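Local coordinates for protein CEL44C (Paenibacillus polymyxa, PDB 2YIH) that hydrolyses xyloglucan and probably other beta-1,4-glucans, this chain being the family 44 glycoside hydrolase module of a longer multidomain enzyme, at residues 32-37 with 403-408; 105-110 with 385-390; 171-176 with 224-229; 336-341 with 377-382. The protein carries 8 engineered substitutions. One frame throughout, in Å; residues are numbered along the deposited sequence.

Contact 1 of 4, residues 32-37 with 403-408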
loop_
_atom_site.group_PDB
_atom_site.type_symbol
_atom_site.label_atom_id
_atom_site.label_comp_id
_atom_site.label_asym_id
_atom_site.label_seq_id
_atom_site.Cartn_x
_atom_site.Cartn_y
_atom_site.Cartn_z
ATOM N N GLN A 32 -3.945 -3.438 -8.096
ATOM C CA GLN A 32 -4.590 -3.475 -9.419
ATOM C C GLN A 32 -4.507 -2.111 -10.046
ATOM O O GLN A 32 -4.765 -1.100 -9.377
ATOM C CB GLN A 32 -6.077 -3.838 -9.270
ATOM C CG GLN A 32 -6.302 -5.226 -8.642
ATOM C CD GLN A 32 -6.420 -5.171 -7.140
ATOM O OE1 GLN A 32 -6.053 -4.185 -6.497
ATOM N NE2 GLN A 32 -6.980 -6.233 -6.561
ATOM N N ASP A 33 -4.141 -2.030 -11.321
ATOM C CA ASP A 33 -4.323 -0.750 -11.992
ATOM C C ASP A 33 -5.791 -0.332 -11.999
ATOM O O ASP A 33 -6.678 -1.174 -12.145
ATOM C CB ASP A 33 -3.773 -0.801 -13.422
ATOM C CG ASP A 33 -2.284 -1.065 -13.446
ATOM O OD1 ASP A 33 -1.562 -0.439 -12.642
ATOM O OD2 ASP A 33 -1.856 -1.839 -14.310
ATOM N N LEU A 34 -6.053 0.961 -11.839
ATOM C CA LEU A 34 -7.439 1.479 -11.842
ATOM C C LEU A 34 -7.811 1.993 -13.239
ATOM O O LEU A 34 -7.624 1.267 -14.227
ATOM C CB LEU A 34 -7.632 2.529 -10.722
ATOM C CG LEU A 34 -7.315 1.989 -9.313
ATOM C CD1 LEU A 34 -7.459 3.079 -8.219
ATOM C CD2 LEU A 34 -8.222 0.806 -8.954
ATOM N N ALA A 35 -8.267 3.240 -13.358
ATOM C CA ALA A 35 -8.688 3.735 -14.677
ATOM C C ALA A 35 -7.529 3.985 -15.619
ATOM O O ALA A 35 -7.659 3.783 -16.845
ATOM C CB ALA A 35 -9.543 4.987 -14.536
ATOM N N GLY A 36 -6.379 4.330 -15.057
ATOM C CA GLY A 36 -5.178 4.528 -15.861
ATOM C C GLY A 36 -4.766 5.976 -15.967
ATOM O O GLY A 36 -3.714 6.284 -16.532
ATOM N N ASP A 37 -5.588 6.881 -15.445
ATOM C CA ASP A 37 -5.238 8.287 -15.461
ATOM C C ASP A 37 -5.059 8.850 -14.052
ATOM O O ASP A 37 -5.179 10.062 -13.805
ATOM C CB ASP A 37 -6.220 9.110 -16.293
ATOM C CG ASP A 37 -7.651 9.025 -15.797
ATOM O OD1 ASP A 37 -7.996 8.235 -14.892
ATOM O OD2 ASP A 37 -8.457 9.827 -16.303
ATOM N N ALA A 403 -11.185 8.841 -8.121
ATOM C CA ALA A 403 -11.341 10.303 -7.927
ATOM C C ALA A 403 -10.366 10.875 -6.895
ATOM O O ALA A 403 -9.716 11.876 -7.141
ATOM C CB ALA A 403 -12.801 10.675 -7.504
ATOM N N ALA A 404 -10.208 10.169 -5.785
ATOM C CA ALA A 404 -9.293 10.617 -4.715
ATOM C C ALA A 404 -7.866 10.683 -5.235
ATOM O O ALA A 404 -7.168 11.686 -4.992
ATOM C CB ALA A 404 -9.389 9.692 -3.484
ATOM N N TYR A 405 -7.414 9.639 -5.940
ATOM C CA TYR A 405 -6.056 9.699 -6.510
ATOM C C TYR A 405 -5.923 10.857 -7.491
ATOM O O TYR A 405 -4.918 11.556 -7.485
ATOM C CB TYR A 405 -5.621 8.384 -7.199
ATOM C CG TYR A 405 -5.244 7.313 -6.194
ATOM C CD1 TYR A 405 -3.969 7.299 -5.594
ATOM C CD2 TYR A 405 -6.172 6.340 -5.827
ATOM C CE1 TYR A 405 -3.638 6.329 -4.623
ATOM C CE2 TYR A 405 -5.847 5.355 -4.884
ATOM C CZ TYR A 405 -4.576 5.369 -4.281
ATOM O OH TYR A 405 -4.258 4.469 -3.295
ATOM N N LYS A 406 -6.895 10.993 -8.382
ATOM C CA LYS A 406 -6.814 12.044 -9.402
ATOM C C LYS A 406 -6.824 13.414 -8.729
ATOM O O LYS A 406 -6.162 14.317 -9.207
ATOM C CB LYS A 406 -7.965 11.922 -10.414
ATOM C CG LYS A 406 -7.751 10.702 -11.295
ATOM C CD LYS A 406 -9.014 10.253 -12.060
ATOM C CE LYS A 406 -9.422 11.283 -13.085
ATOM N NZ LYS A 406 -10.817 11.009 -13.585
ATOM N N LEU A 407 -7.559 13.572 -7.628
ATOM C CA LEU A 407 -7.559 14.877 -6.956
ATOM C C LEU A 407 -6.145 15.279 -6.493
ATOM O O LEU A 407 -5.772 16.486 -6.549
ATOM C CB LEU A 407 -8.584 14.935 -5.810
ATOM C CG LEU A 407 -8.847 16.351 -5.273
ATOM C CD1 LEU A 407 -9.667 17.143 -6.265
ATOM C CD2 LEU A 407 -9.605 16.251 -3.936
ATOM N N TYR A 408 -5.354 14.282 -6.073
ATOM C CA TYR A 408 -3.950 14.518 -5.693
ATOM C C TYR A 408 -2.971 14.548 -6.870
ATOM O O TYR A 408 -1.929 15.223 -6.782
ATOM C CB TYR A 408 -3.474 13.432 -4.694
ATOM C CG TYR A 408 -3.871 13.736 -3.264
ATOM C CD1 TYR A 408 -5.166 13.502 -2.814
ATOM C CD2 TYR A 408 -2.984 14.372 -2.400
ATOM C CE1 TYR A 408 -5.548 13.814 -1.539
ATOM C CE2 TYR A 408 -3.356 14.668 -1.073
ATOM C CZ TYR A 408 -4.638 14.425 -0.668
ATOM O OH TYR A 408 -5.050 14.701 0.630
HETATM O O HOH W 1 -10.534 11.673 -16.559
HETATM O O HOH W 2 -10.666 8.346 -14.844
#
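D37 and K406 make the polar half, a long salt bridge of 3.8 Å from D37 OD2 to K406 NZ that two waters reinforce. Water 1 donates to D37 OD2 (2.8 Å) and water 2 to D37 OD1 (2.7 Å), and each accepts from K406 NZ, so both carboxylate oxygens reach the ammonium through a water. The lysine chain bends at chi3 (67°), which carries its last methylenes obliquely across the carboxylate: K406 CD lies 3.6 Å from D37 OD1. A methionine in place of K406 would probably leave the D37 carboxylate without its counter-charge and the two waters without the donor that ties them to the helix.

The catalytic domain is a (beta/alpha)8 barrel; 32-37 belongs to the loop after its first strand, 29-30, and helix 399-409 follows its last, 387-390, so the contact lies where the barrel closes on itself. N410 also holds this loop, donating from ND2 to D37 O.

L34 brings CD1 obliquely to the Y405 ring, 4.2 Å from Y405 CD2. A branched aliphatic side chain suits the place, since L34 also packs against Y390 and V401, while the buried Y405 ring is backed by M373 and L377.

Contact 2 of 4, residues 105-110 with 385-390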
loop_
_atom_site.group_PDB
_atom_site.type_symbol
_atom_site.label_atom_id
_atom_site.label_comp_id
_atom_site.label_asym_id
_atom_site.label_seq_id
_atom_site.Cartn_x
_atom_site.Cartn_y
_atom_site.Cartn_z
ATOM N N TYR A 105 7.622 3.001 -9.604
ATOM C CA TYR A 105 8.360 1.961 -8.861
ATOM C C TYR A 105 7.662 0.624 -9.108
ATOM O O TYR A 105 6.418 0.581 -9.191
ATOM C CB TYR A 105 8.272 2.347 -7.381
ATOM C CG TYR A 105 9.110 1.525 -6.431
ATOM C CD1 TYR A 105 8.757 0.218 -6.110
ATOM C CD2 TYR A 105 10.172 2.111 -5.757
ATOM C CE1 TYR A 105 9.483 -0.511 -5.165
ATOM C CE2 TYR A 105 10.919 1.391 -4.828
ATOM C CZ TYR A 105 10.554 0.086 -4.527
ATOM O OH TYR A 105 11.297 -0.614 -3.616
ATOM N N SER A 106 8.424 -0.479 -9.215
ATOM C CA SER A 106 7.803 -1.798 -9.202
ATOM C C SER A 106 8.209 -2.555 -7.948
ATOM O O SER A 106 9.403 -2.762 -7.713
ATOM C CB SER A 106 8.291 -2.648 -10.399
ATOM O OG SER A 106 7.727 -2.177 -11.622
ATOM N N LEU A 107 7.207 -3.044 -7.220
ATOM C CA LEU A 107 7.427 -3.970 -6.100
ATOM C C LEU A 107 6.931 -5.337 -6.520
ATOM O O LEU A 107 5.762 -5.500 -6.815
ATOM C CB LEU A 107 6.623 -3.498 -4.889
ATOM C CG LEU A 107 6.590 -4.401 -3.632
ATOM C CD1 LEU A 107 8.043 -4.730 -3.143
ATOM C CD2 LEU A 107 5.795 -3.707 -2.523
ATOM N N VAL A 108 7.842 -6.305 -6.589
ATOM C CA VAL A 108 7.548 -7.646 -7.081
ATOM C C VAL A 108 7.654 -8.680 -5.927
ATOM O O VAL A 108 8.682 -8.806 -5.260
ATOM C CB VAL A 108 8.569 -7.991 -8.192
ATOM C CG1 VAL A 108 8.441 -9.453 -8.649
ATOM C CG2 VAL A 108 8.399 -7.014 -9.397
ATOM N N THR A 109 6.597 -9.443 -5.723
ATOM C CA THR A 109 6.619 -10.469 -4.680
ATOM C C THR A 109 7.400 -11.692 -5.142
ATOM O O THR A 109 7.239 -12.144 -6.294
ATOM C CB THR A 109 5.171 -10.880 -4.361
ATOM O OG1 THR A 109 4.479 -9.712 -3.898
ATOM C CG2 THR A 109 5.086 -11.956 -3.248
ATOM N N LEU A 110 8.114 -12.294 -4.187
ATOM C CA LEU A 110 8.900 -13.534 -4.416
ATOM C C LEU A 110 8.299 -14.577 -3.500
ATOM O O LEU A 110 7.694 -14.231 -2.474
ATOM C CB LEU A 110 10.368 -13.304 -4.034
ATOM C CG LEU A 110 11.062 -12.240 -4.908
ATOM C CD1 LEU A 110 12.509 -12.116 -4.464
ATOM C CD2 LEU A 110 11.002 -12.663 -6.364
ATOM N N VAL A 385 5.178 7.617 5.861
ATOM C CA VAL A 385 4.970 6.350 5.159
ATOM C C VAL A 385 5.671 6.383 3.814
ATOM O O VAL A 385 5.514 7.330 3.045
ATOM C CB VAL A 385 3.460 6.062 4.999
ATOM C CG1 VAL A 385 3.228 4.779 4.167
ATOM C CG2 VAL A 385 2.815 5.954 6.401
ATOM N N TYR A 386 6.511 5.382 3.556
ATOM C CA TYR A 386 7.298 5.351 2.337
ATOM C C TYR A 386 6.484 4.962 1.096
ATOM O O TYR A 386 6.697 5.497 0.009
ATOM C CB TYR A 386 8.433 4.333 2.538
ATOM C CG TYR A 386 9.311 4.071 1.334
ATOM C CD1 TYR A 386 10.033 5.102 0.736
ATOM C CD2 TYR A 386 9.533 2.771 0.886
ATOM C CE1 TYR A 386 10.880 4.867 -0.356
ATOM C CE2 TYR A 386 10.390 2.504 -0.186
ATOM C CZ TYR A 386 11.090 3.547 -0.785
ATOM O OH TYR A 386 11.951 3.273 -1.835
ATOM N N MET A 387 5.575 4.013 1.248
ATOM C CA MET A 387 4.895 3.450 0.084
ATOM C C MET A 387 3.542 2.930 0.547
ATOM O O MET A 387 3.406 2.419 1.689
ATOM C CB MET A 387 5.731 2.331 -0.563
ATOM C CG MET A 387 5.085 1.693 -1.811
ATOM S SD MET A 387 6.287 0.538 -2.536
ATOM C CE MET A 387 7.576 1.630 -3.128
ATOM N N ALA A 388 2.524 3.082 -0.308
ATOM C CA ALA A 388 1.192 2.576 0.051
ATOM C C ALA A 388 0.493 2.189 -1.225
ATOM O O ALA A 388 0.557 2.930 -2.196
ATOM C CB ALA A 388 0.342 3.653 0.798
ATOM N N ASN A 389 -0.209 1.055 -1.200
ATOM C CA ASN A 389 -0.800 0.470 -2.424
ATOM C C ASN A 389 -2.257 0.048 -2.144
ATOM O O ASN A 389 -2.525 -0.859 -1.352
ATOM C CB ASN A 389 0.038 -0.748 -2.915
ATOM C CG ASN A 389 1.479 -0.395 -3.166
ATOM O OD1 ASN A 389 1.904 -0.109 -4.330
ATOM N ND2 ASN A 389 2.256 -0.388 -2.111
ATOM N N TYR A 390 -3.189 0.796 -2.716
ATOM C CA TYR A 390 -4.614 0.447 -2.639
ATOM C C TYR A 390 -4.859 -0.976 -3.189
ATOM O O TYR A 390 -4.148 -1.441 -4.100
ATOM C CB TYR A 390 -5.377 1.461 -3.489
ATOM C CG TYR A 390 -6.822 1.162 -3.649
ATOM C CD1 TYR A 390 -7.690 1.296 -2.577
ATOM C CD2 TYR A 390 -7.318 0.690 -4.874
ATOM C CE1 TYR A 390 -9.045 1.008 -2.713
ATOM C CE2 TYR A 390 -8.694 0.447 -5.048
ATOM C CZ TYR A 390 -9.530 0.569 -3.933
ATOM O OH TYR A 390 -10.871 0.313 -4.051
#
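M387 and Y105 are brought face to methyl by their torsions. The methionine runs straight out from its strand through chi1 (-179°) and an extended chi2, then turns at chi3 (-68°), which swings CE over the tyrosine. Y105 CG is opposite the backbone N (chi1 -172°), which holds the ring with one face turned to that methyl. The methyl sits almost centrally on this face, M387 CE being 3.4 Å from the Y105 ring centroid: a CH-pi contact. M387 SD is over the same face, 4.6 Å from that centroid, and gives a Met-aromatic contact; it also meets L107, whose CD2 is 4.3 Å from M387 SD. An unbranched, polarisable side chain suits M387, because it can reach into the barrel and set its terminal methyl on an aromatic face.

Y386 crosses Y105 at about a right angle and sets its OH 3.7 Å from Y105 CE2. Both phenol hydroxyls are hydrogen-bonded to E227 OE1, whose other oxygen pairs with K353. A leucine in place of Y105 would probably leave the M387 methyl without a flat face to rest on and take one hydroxyl partner from E227.

Strands 105-110 and 387-390 are the third and eighth of the parallel barrel and are not adjacent, so these side chains meet across its interior. F229 of strand 227-233 packs against Y105, L107 and M387, A355 of strand 353-359 also touches M387, and Y26 meets both tyrosines.

Contact 3 of 4, residues 171-176 with 224-229; sequences GTASTK and AGAEVF. Unlike the reference sequence in segment 224-229: V228 (reference Ile). With EDO (1,2-ethanediol), chain I.
A173 presses its methyl onto the backbone of the facing loop, and this is the close-packed centre of the contact. A173 CB is 3.6 Å from A226 CA and 3.7 Å from G225 O, whereas the two methyls stand further apart, at 4.2 Å between A173 CB and A226 CB. The backbones themselves come near, and alanine suits A173's place because a single methyl is enough to meet the A226 backbone; the A226 methyl itself lies to the side. A173 is carried at the second position of a type I beta turn from T172 to T175. T172 O is gripped twice, by T175 N and by T175 OG1; the hydroxyl, 2.7 Å from T172 O, approaches in the carbonyl plane, and this second bond fixes the rotation of the T175 side chain. G171, just after the end of helix 159-170, has positive phi (82°), and any beta carbon there would run into T175 OG1.

Residues 171-176 and 224-226 belong to helix-to-strand connections of the (beta/alpha)8 barrel. They lead into neighbouring strands, 181-184 and 227-233, at the N-terminal end of the strands. D223 links the two connections, its carboxylate accepting from A173 N and from G225 N.

Toward solvent the packing thins out. G225 is exposed and has no side chain to offer, although there would be room for a beta carbon. A molecule of 1,2-ethanediol, probably from the crystallisation liquor, lies between the segments here: A224 N donates to its O2 at 3.1 Å in a nearly straight bond (167°), and T172 CG2 rests 3.6 Å from its O1.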
loop_
_atom_site.group_PDB
_atom_site.type_symbol
_atom_site.label_atom_id
_atom_site.label_comp_id
_atom_site.label_asym_id
_atom_site.label_seq_id
_atom_site.Cartn_x
_atom_site.Cartn_y
_atom_site.Cartn_z
ATOM N N GLY A 171 18.777 -4.304 -15.748
ATOM C CA GLY A 171 19.795 -3.746 -14.856
ATOM C C GLY A 171 19.408 -3.846 -13.391
ATOM O O GLY A 171 18.320 -4.370 -13.048
ATOM N N THR A 172 20.268 -3.331 -12.511
ATOM C CA THR A 172 20.002 -3.438 -11.076
ATOM C C THR A 172 19.042 -2.351 -10.583
ATOM O O THR A 172 18.780 -1.356 -11.277
ATOM C CB THR A 172 21.288 -3.360 -10.262
ATOM O OG1 THR A 172 21.911 -2.084 -10.480
ATOM C CG2 THR A 172 22.246 -4.468 -10.665
ATOM N N ALA A 173 18.552 -2.524 -9.361
ATOM C CA ALA A 173 17.622 -1.578 -8.744
ATOM C C ALA A 173 18.128 -0.136 -8.758
ATOM O O ALA A 173 17.333 0.804 -8.841
ATOM C CB ALA A 173 17.327 -2.001 -7.301
ATOM N N SER A 174 19.441 0.033 -8.656
ATOM C CA SER A 174 20.067 1.360 -8.586
ATOM C C SER A 174 19.992 2.099 -9.908
ATOM O O SER A 174 20.311 3.299 -9.978
ATOM C CB SER A 174 21.542 1.234 -8.206
ATOM O OG SER A 174 22.244 0.477 -9.165
ATOM N N THR A 175 19.640 1.377 -10.964
ATOM C CA THR A 175 19.538 1.977 -12.302
ATOM C C THR A 175 18.123 2.458 -12.556
ATOM O O THR A 175 17.175 2.059 -11.869
ATOM C CB THR A 175 19.962 1.008 -13.451
ATOM O OG1 THR A 175 18.946 -0.006 -13.651
ATOM C CG2 THR A 175 21.304 0.358 -13.142
ATOM N N LYS A 176 17.968 3.279 -13.590
ATOM C CA LYS A 176 16.663 3.841 -13.910
ATOM C C LYS A 176 15.628 2.763 -14.232
ATOM O O LYS A 176 14.460 2.909 -13.870
ATOM C CB LYS A 176 16.792 4.811 -15.103
ATOM C CG LYS A 176 15.498 5.522 -15.476
ATOM C CD LYS A 176 15.647 6.254 -16.801
ATOM C CE LYS A 176 16.494 7.502 -16.646
ATOM N NZ LYS A 176 17.707 7.421 -17.503
ATOM N N ALA A 224 22.259 -6.006 -4.442
ATOM C CA ALA A 224 22.379 -5.464 -3.091
ATOM C C ALA A 224 21.546 -4.190 -2.908
ATOM O O ALA A 224 21.175 -3.821 -1.787
ATOM C CB ALA A 224 23.880 -5.167 -2.770
ATOM N N GLY A 225 21.244 -3.526 -4.017
ATOM C CA GLY A 225 20.520 -2.261 -3.934
ATOM C C GLY A 225 19.009 -2.440 -3.930
ATOM O O GLY A 225 18.270 -1.480 -3.711
ATOM N N ALA A 226 18.537 -3.650 -4.217
ATOM C CA ALA A 226 17.063 -3.882 -4.227
ATOM C C ALA A 226 16.547 -3.768 -2.806
ATOM O O ALA A 226 17.199 -4.256 -1.884
ATOM C CB ALA A 226 16.752 -5.273 -4.775
ATOM N N GLU A 227 15.348 -3.210 -2.634
ATOM C CA GLU A 227 14.739 -3.060 -1.315
ATOM C C GLU A 227 13.889 -4.272 -1.009
ATOM O O GLU A 227 13.023 -4.632 -1.799
ATOM C CB GLU A 227 13.871 -1.814 -1.295
ATOM C CG GLU A 227 14.726 -0.539 -1.478
ATOM C CD GLU A 227 13.896 0.725 -1.393
ATOM O OE1 GLU A 227 12.893 0.820 -2.100
ATOM O OE2 GLU A 227 14.167 1.556 -0.484
ATOM N N VAL A 228 14.145 -4.895 0.135
ATOM C CA VAL A 228 13.380 -6.092 0.558
ATOM C C VAL A 228 12.302 -5.679 1.549
ATOM O O VAL A 228 12.594 -5.025 2.580
ATOM C CB VAL A 228 14.338 -7.171 1.152
ATOM C CG1 VAL A 228 13.564 -8.253 1.969
ATOM C CG2 VAL A 228 15.198 -7.778 0.005
ATOM N N PHE A 229 11.066 -6.089 1.258
ATOM C CA PHE A 229 9.882 -5.695 2.045
ATOM C C PHE A 229 9.393 -6.931 2.801
ATOM O O PHE A 229 9.234 -8.020 2.184
ATOM C CB PHE A 229 8.728 -5.325 1.113
ATOM C CG PHE A 229 8.861 -3.986 0.442
ATOM C CD1 PHE A 229 9.977 -3.695 -0.371
ATOM C CD2 PHE A 229 7.855 -3.052 0.571
ATOM C CE1 PHE A 229 10.078 -2.456 -1.029
ATOM C CE2 PHE A 229 7.915 -1.825 -0.098
ATOM C CZ PHE A 229 9.028 -1.540 -0.898
HETATM C C1 EDO I . 24.829 -4.953 -8.122
HETATM O O1 EDO I . 23.834 -4.194 -7.415
HETATM C C2 EDO I . 24.901 -6.375 -7.579
HETATM O O2 EDO I . 24.801 -6.407 -6.143
#

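Contact 4 of 4, residues 336-341 with 377-382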
loop_
_atom_site.group_PDB
_atom_site.type_symbol
_atom_site.label_atom_id
_atom_site.label_comp_id
_atom_site.label_asym_id
_atom_site.label_seq_id
_atom_site.Cartn_x
_atom_site.Cartn_y
_atom_site.Cartn_z
ATOM N N PRO A 336 -3.178 5.307 17.833
ATOM C CA PRO A 336 -3.271 5.206 16.376
ATOM C C PRO A 336 -2.146 4.412 15.766
ATOM O O PRO A 336 -1.036 4.368 16.302
ATOM C CB PRO A 336 -3.197 6.662 15.905
ATOM C CG PRO A 336 -2.495 7.404 17.058
ATOM C CD PRO A 336 -2.908 6.676 18.302
ATOM N N ILE A 337 -2.422 3.795 14.623
ATOM C CA ILE A 337 -1.538 2.753 14.155
ATOM C C ILE A 337 -0.244 3.234 13.526
ATOM O O ILE A 337 0.798 2.589 13.692
ATOM C CB ILE A 337 -2.275 1.688 13.293
ATOM C CG1 ILE A 337 -1.375 0.461 13.089
ATOM C CG2 ILE A 337 -2.756 2.278 11.961
ATOM C CD1 ILE A 337 -1.230 -0.418 14.361
ATOM N N LEU A 338 -0.253 4.353 12.802
ATOM C CA LEU A 338 0.997 4.733 12.139
ATOM C C LEU A 338 2.069 5.176 13.147
ATOM O O LEU A 338 3.215 4.769 13.052
ATOM C CB LEU A 338 0.768 5.798 11.057
ATOM C CG LEU A 338 -0.166 5.389 9.898
ATOM C CD1 LEU A 338 -0.332 6.586 8.920
ATOM C CD2 LEU A 338 0.335 4.154 9.134
ATOM N N PRO A 339 1.692 5.978 14.142
ATOM C CA PRO A 339 2.758 6.358 15.085
ATOM C C PRO A 339 3.233 5.151 15.879
ATOM O O PRO A 339 4.442 5.016 16.173
ATOM C CB PRO A 339 2.047 7.354 16.016
ATOM C CG PRO A 339 1.013 8.000 15.135
ATOM C CD PRO A 339 0.494 6.826 14.291
ATOM N N ARG A 340 2.329 4.213 16.124
ATOM C CA ARG A 340 2.730 3.007 16.855
ATOM C C ARG A 340 3.714 2.125 16.078
ATOM O O ARG A 340 4.663 1.554 16.652
ATOM C CB ARG A 340 1.513 2.196 17.292
ATOM C CG ARG A 340 1.865 1.052 18.218
ATOM C CD ARG A 340 2.328 1.550 19.597
ATOM N NE ARG A 340 2.752 0.443 20.468
ATOM C CZ ARG A 340 3.925 -0.182 20.358
ATOM N NH1 ARG A 340 4.796 0.174 19.399
ATOM N NH2 ARG A 340 4.231 -1.173 21.205
ATOM N N LEU A 341 3.431 1.927 14.788
ATOM C CA LEU A 341 4.344 1.186 13.939
ATOM C C LEU A 341 5.670 1.897 13.820
ATOM O O LEU A 341 6.739 1.266 13.941
ATOM C CB LEU A 341 3.723 0.974 12.562
ATOM C CG LEU A 341 2.572 -0.027 12.553
ATOM C CD1 LEU A 341 1.907 0.054 11.175
ATOM C CD2 LEU A 341 3.104 -1.468 12.844
ATOM N N LEU A 377 -4.793 9.699 1.748
ATOM C CA LEU A 377 -3.569 10.029 1.012
ATOM C C LEU A 377 -2.816 11.197 1.662
ATOM O O LEU A 377 -1.586 11.197 1.689
ATOM C CB LEU A 377 -3.859 10.335 -0.468
ATOM C CG LEU A 377 -4.475 9.130 -1.226
ATOM C CD1 LEU A 377 -4.921 9.555 -2.662
ATOM C CD2 LEU A 377 -3.392 8.003 -1.317
ATOM N N GLY A 378 -3.556 12.189 2.166
ATOM C CA GLY A 378 -2.929 13.333 2.903
ATOM C C GLY A 378 -2.200 12.837 4.156
ATOM O O GLY A 378 -1.059 13.243 4.464
ATOM N N ILE A 379 -2.888 11.977 4.894
ATOM C CA ILE A 379 -2.378 11.432 6.133
ATOM C C ILE A 379 -1.106 10.612 5.884
ATOM O O ILE A 379 -0.102 10.796 6.580
ATOM C CB ILE A 379 -3.443 10.571 6.835
ATOM C CG1 ILE A 379 -4.624 11.454 7.319
ATOM C CG2 ILE A 379 -2.821 9.736 7.978
ATOM C CD1 ILE A 379 -5.874 10.641 7.668
ATOM N N LEU A 380 -1.150 9.680 4.921
ATOM C CA LEU A 380 0.027 8.865 4.667
ATOM C C LEU A 380 1.189 9.738 4.298
ATOM O O LEU A 380 2.343 9.469 4.693
ATOM C CB LEU A 380 -0.227 7.859 3.539
ATOM C CG LEU A 380 -1.294 6.830 3.860
ATOM C CD1 LEU A 380 -1.671 6.084 2.531
ATOM C CD2 LEU A 380 -0.848 5.841 4.952
ATOM N N GLY A 381 0.922 10.764 3.495
ATOM C CA GLY A 381 2.029 11.572 2.974
ATOM C C GLY A 381 2.810 12.231 4.099
ATOM O O GLY A 381 4.049 12.320 4.013
ATOM N N LYS A 382 2.104 12.676 5.146
ATOM C CA LYS A 382 2.722 13.465 6.197
ATOM C C LYS A 382 3.004 12.716 7.502
ATOM O O LYS A 382 3.440 13.322 8.478
ATOM C CB LYS A 382 1.924 14.764 6.435
ATOM C CG LYS A 382 0.643 14.617 7.210
ATOM C CD LYS A 382 -0.139 15.967 6.997
ATOM C CE LYS A 382 -1.424 16.015 7.808
ATOM N NZ LYS A 382 -2.212 17.251 7.512
#
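L338 meets I379 and L380 through a single methyl, CD1, and the conformation of each side chain decides which branch does the touching. In L338, chi1 of -61° sets CG opposite the carbonyl carbon and chi2 of 178° puts CD1 opposite CA, so this methyl is the part that reaches furthest from the backbone. It arrives between the side chains of two consecutive residues: L338 CD1 lies 4.1 Å from I379 CG2 and equally 4.1 Å from L380 CD2. The first of these methyls is the short branch of the isoleucine, which lies opposite the backbone N while the longer CG1 arm takes the other direction. The second belongs to a leucine whose CA-CB bond does not face the partner helix; its CD2 nevertheless bends round to it, with CD1 as the extended branch. L338 crosses both partners at about a right angle. All the contacts are between methyl groups at ordinary van der Waals distance, without polar atoms, as suits a buried seam where branched aliphatic side chains can fill space from several directions.

The L338 helix starts at this point. P336, preceded by a cis peptide bond, occupies its N-cap position, and P339 fits well in the first turn because no earlier residue of the helix needs its missing N-H.

Helices 337-348 and 367-382 stand on either side of strand 353-359 in the chain and pack side by side outside the barrel wall. That strand lies beneath them, M356 touching L338 and Y359 touching L380. L316 packs on L338, P313 and W317 cover I379, and just before I379 in helix 367-382, L377 leans on helix 399-409.

Contact 2 is the hub, in the barrel interior, with contact 3 about 13 Å away and contacts 1 and 4 each about 16 Å away between centres. E227, on the strand that begins in contact 3, ties it to contact 2, both tyrosine OH atoms (Y105 and Y386) lying 2.6 Å from E227 OE1. Contact 4 backs contact 2 from outside: A388 CB is 3.6 Å from L380 CD1. Contact 1 joins contact 2 through Y405 and Y390, and contact 4 through Y405 and Y408, which pack near L377 and G378. Contact 3 touches neither contact 1 nor contact 4. All four lie away from the glycan pocket and the calcium site.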